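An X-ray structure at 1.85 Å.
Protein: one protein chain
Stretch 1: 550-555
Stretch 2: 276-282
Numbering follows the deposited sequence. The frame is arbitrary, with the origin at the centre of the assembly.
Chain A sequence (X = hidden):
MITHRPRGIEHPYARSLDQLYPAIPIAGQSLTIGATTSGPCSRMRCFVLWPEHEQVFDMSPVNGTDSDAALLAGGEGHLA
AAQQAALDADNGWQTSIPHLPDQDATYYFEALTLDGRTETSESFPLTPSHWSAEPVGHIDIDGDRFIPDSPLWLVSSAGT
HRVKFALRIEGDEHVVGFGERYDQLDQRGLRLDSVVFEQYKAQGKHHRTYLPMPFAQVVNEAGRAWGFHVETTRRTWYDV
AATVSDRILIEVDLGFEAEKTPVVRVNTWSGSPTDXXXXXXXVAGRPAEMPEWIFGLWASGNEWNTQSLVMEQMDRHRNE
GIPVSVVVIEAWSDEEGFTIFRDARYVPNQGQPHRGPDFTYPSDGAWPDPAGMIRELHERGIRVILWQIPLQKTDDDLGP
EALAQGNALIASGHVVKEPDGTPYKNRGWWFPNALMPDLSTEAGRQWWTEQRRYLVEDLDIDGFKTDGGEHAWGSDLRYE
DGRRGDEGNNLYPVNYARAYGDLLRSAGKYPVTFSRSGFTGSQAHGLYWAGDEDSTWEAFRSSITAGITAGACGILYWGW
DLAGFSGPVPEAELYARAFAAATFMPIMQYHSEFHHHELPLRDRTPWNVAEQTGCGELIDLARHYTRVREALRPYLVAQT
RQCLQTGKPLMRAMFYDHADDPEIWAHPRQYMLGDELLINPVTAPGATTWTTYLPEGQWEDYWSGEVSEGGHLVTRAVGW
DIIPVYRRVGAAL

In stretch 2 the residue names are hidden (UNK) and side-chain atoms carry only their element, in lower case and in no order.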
# COMPACT_ATOMS: atom_id res chain seq x y z
N ALA A 550 9.34 2.39 5.90
CA ALA A 550 9.46 1.52 4.73
C ALA A 550 10.94 1.13 4.54
O ALA A 550 11.26 -0.04 4.33
CB ALA A 550 8.91 2.20 3.49
N GLY A 551 11.83 2.11 4.67
CA GLY A 551 13.29 1.87 4.62
C GLY A 551 13.77 0.84 5.62
O GLY A 551 14.57 -0.08 5.28
N ALA A 552 13.23 0.92 6.83
CA ALA A 552 13.57 0.02 7.93
C ALA A 552 13.06 -1.43 7.74
O ALA A 552 13.41 -2.30 8.55
CB ALA A 552 13.09 0.61 9.26
N CYS A 553 12.26 -1.68 6.70
CA CYS A 553 11.87 -3.03 6.31
C CYS A 553 12.41 -3.44 4.94
O CYS A 553 12.01 -4.47 4.39
CB CYS A 553 10.34 -3.14 6.35
SG CYS A 553 9.73 -2.72 8.00
N GLY A 554 13.35 -2.66 4.42
CA GLY A 554 14.03 -2.99 3.19
C GLY A 554 13.42 -2.47 1.91
O GLY A 554 13.81 -2.92 0.84
N ILE A 555 12.48 -1.52 2.00
CA ILE A 555 11.94 -0.84 0.82
C ILE A 555 12.86 0.35 0.59
O ILE A 555 12.72 1.40 1.25
CB ILE A 555 10.49 -0.38 1.04
CG1 ILE A 555 9.55 -1.56 1.30
CG2 ILE A 555 9.98 0.43 -0.16
CD1 ILE A 555 9.42 -2.54 0.16
N UNK A 276 20.19 -7.39 11.94
CA UNK A 276 18.79 -7.83 12.00
C UNK A 276 18.07 -7.61 10.68
O UNK A 276 17.42 -8.55 10.13
c UNK A 276 18.62 -7.54 14.49
c UNK A 276 16.53 -7.45 13.09
c UNK A 276 18.02 -7.13 13.15
N UNK A 277 18.18 -6.40 10.15
CA UNK A 277 17.56 -6.11 8.86
C UNK A 277 18.12 -7.02 7.77
O UNK A 277 17.34 -7.57 6.98
c UNK A 277 17.03 -4.20 7.14
c UNK A 277 17.64 -4.63 8.48
c UNK A 277 15.54 -4.52 7.05
c UNK A 277 17.27 -2.71 6.94
N UNK A 278 19.43 -7.26 7.77
CA UNK A 278 20.00 -8.22 6.81
C UNK A 278 19.47 -9.64 6.94
O UNK A 278 19.30 -10.33 5.94
c UNK A 278 21.53 -8.25 6.88
o UNK A 278 22.12 -7.36 4.76
n UNK A 278 22.69 -6.21 6.58
c UNK A 278 22.14 -7.23 5.99
N UNK A 279 19.22 -10.07 8.17
CA UNK A 279 18.60 -11.36 8.39
C UNK A 279 17.27 -11.45 7.68
O UNK A 279 16.99 -12.42 6.95
N UNK A 280 16.44 -10.43 7.89
CA UNK A 280 15.14 -10.35 7.23
C UNK A 280 15.25 -10.31 5.70
O UNK A 280 14.58 -11.09 4.99
c UNK A 280 10.38 -8.77 6.12
c UNK A 280 11.24 -7.67 6.16
c UNK A 280 10.80 -9.99 6.61
c UNK A 280 14.36 -9.16 7.77
c UNK A 280 12.96 -9.02 7.19
c UNK A 280 12.08 -10.11 7.16
c UNK A 280 12.52 -7.81 6.68
N UNK A 281 16.17 -9.50 5.19
CA UNK A 281 16.40 -9.43 3.74
C UNK A 281 16.85 -10.76 3.11
O UNK A 281 16.45 -11.07 1.96
c UNK A 281 16.96 -6.91 3.74
c UNK A 281 17.42 -8.33 3.40
c UNK A 281 18.01 -5.92 3.25
c UNK A 281 15.61 -6.58 3.15
N UNK A 282 17.66 -11.54 3.83
CA UNK A 282 18.02 -12.87 3.39
C UNK A 282 16.79 -13.78 3.16
O UNK A 282 16.82 -14.61 2.27
o UNK A 282 20.78 -12.45 3.24
o UNK A 282 21.13 -13.20 5.29
c UNK A 282 20.40 -13.02 4.29
c UNK A 282 18.98 -13.56 4.38

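Stretch 2 is a run of helix that packs against the turn formed by Gly551 to Gly554, and its side chains can be identified from their atoms in order. Position 276 carries three side-chain carbons, one of them bonded to the other two, so the side chain forks directly at CB. This is valine, in the t rotamer; Val276 does not reach stretch 1, but its carbonyl O accepts a backbone hydrogen bond from N of position 280 at 3.1 Å.

At position 277 there are four carbons, forked at the second, and the CA-to-CB bond points toward stretch 1. One terminal carbon lies 3.4 Å from Ala552 O and 3.9 Å from Gly554 N, while the other lies 4.1 Å from Gly551 O. A fork one carbon beyond CB defines leucine. With chi1 t and chi2 p, Leu277 sets CD1 against the peptide between Cys553 and Gly554, 3.9 Å from Cys553 C, and CD2 near Gly551.

Position 278 has two carbons, the second bearing one oxygen and one nitrogen, which is the carboxamide of asparagine. Asn278 is partly exposed and out of reach of stretch 1; its polar atoms find hydrogen-bond partners elsewhere in the structure.

No side-chain atom is present at position 279, which is therefore glycine. Gly279 also makes no contact with the turn, and a CB here would be crowded by Val276 O at 3.2 Å.

Position 280 shows one carbon followed by a ring of six carbons with no heteroatom. The CA-to-CB bond points toward stretch 1, and the ring presents its edge to the turn, with Cys553 O near the ring plane. This is phenylalanine, and Phe280 CE2 lies 3.7 Å from Cys553 O. Such an arrangement suits a carbonyl oxygen, because the ring rim carries slight positive charge, although no hydrogen bond is involved.

Four carbons forked at the second appear again at position 281. The CA-to-CB bond points sideways, but the end of the side chain comes nearer, and one terminal carbon lies 3.9 Å from Gly554 CA. This is a second leucine, and the carbon is Leu281 CD2.

Position 282 has two carbons, the second carrying two oxygens, the carboxylate of aspartate. Asp282 is exposed, stands clear of the turn and touches a crystal neighbour.

The contact is small, burying 187 Å² in total, and has no hydrogen bonds across it. Leu277, Phe280 and Leu281, spaced along the helix by three and four residues, supply its hydrocarbon surface, while the turn offers mainly backbone. That backbone is held by its own bonds, including Gly554 N to Gly551 O at 3.0 Å, and the side chains of Ala552 and Cys553 start away from the helix. Gly554 is essential to the fit: an ideal CB would lie only 2.5 Å from Leu281 CD2, a clash, and the positive phi of 91° would also jam it against Cys553 O. The bare glycine thus lets the leucine pack directly on the turn.

Stretch 2 (276-282) VLNGFLD
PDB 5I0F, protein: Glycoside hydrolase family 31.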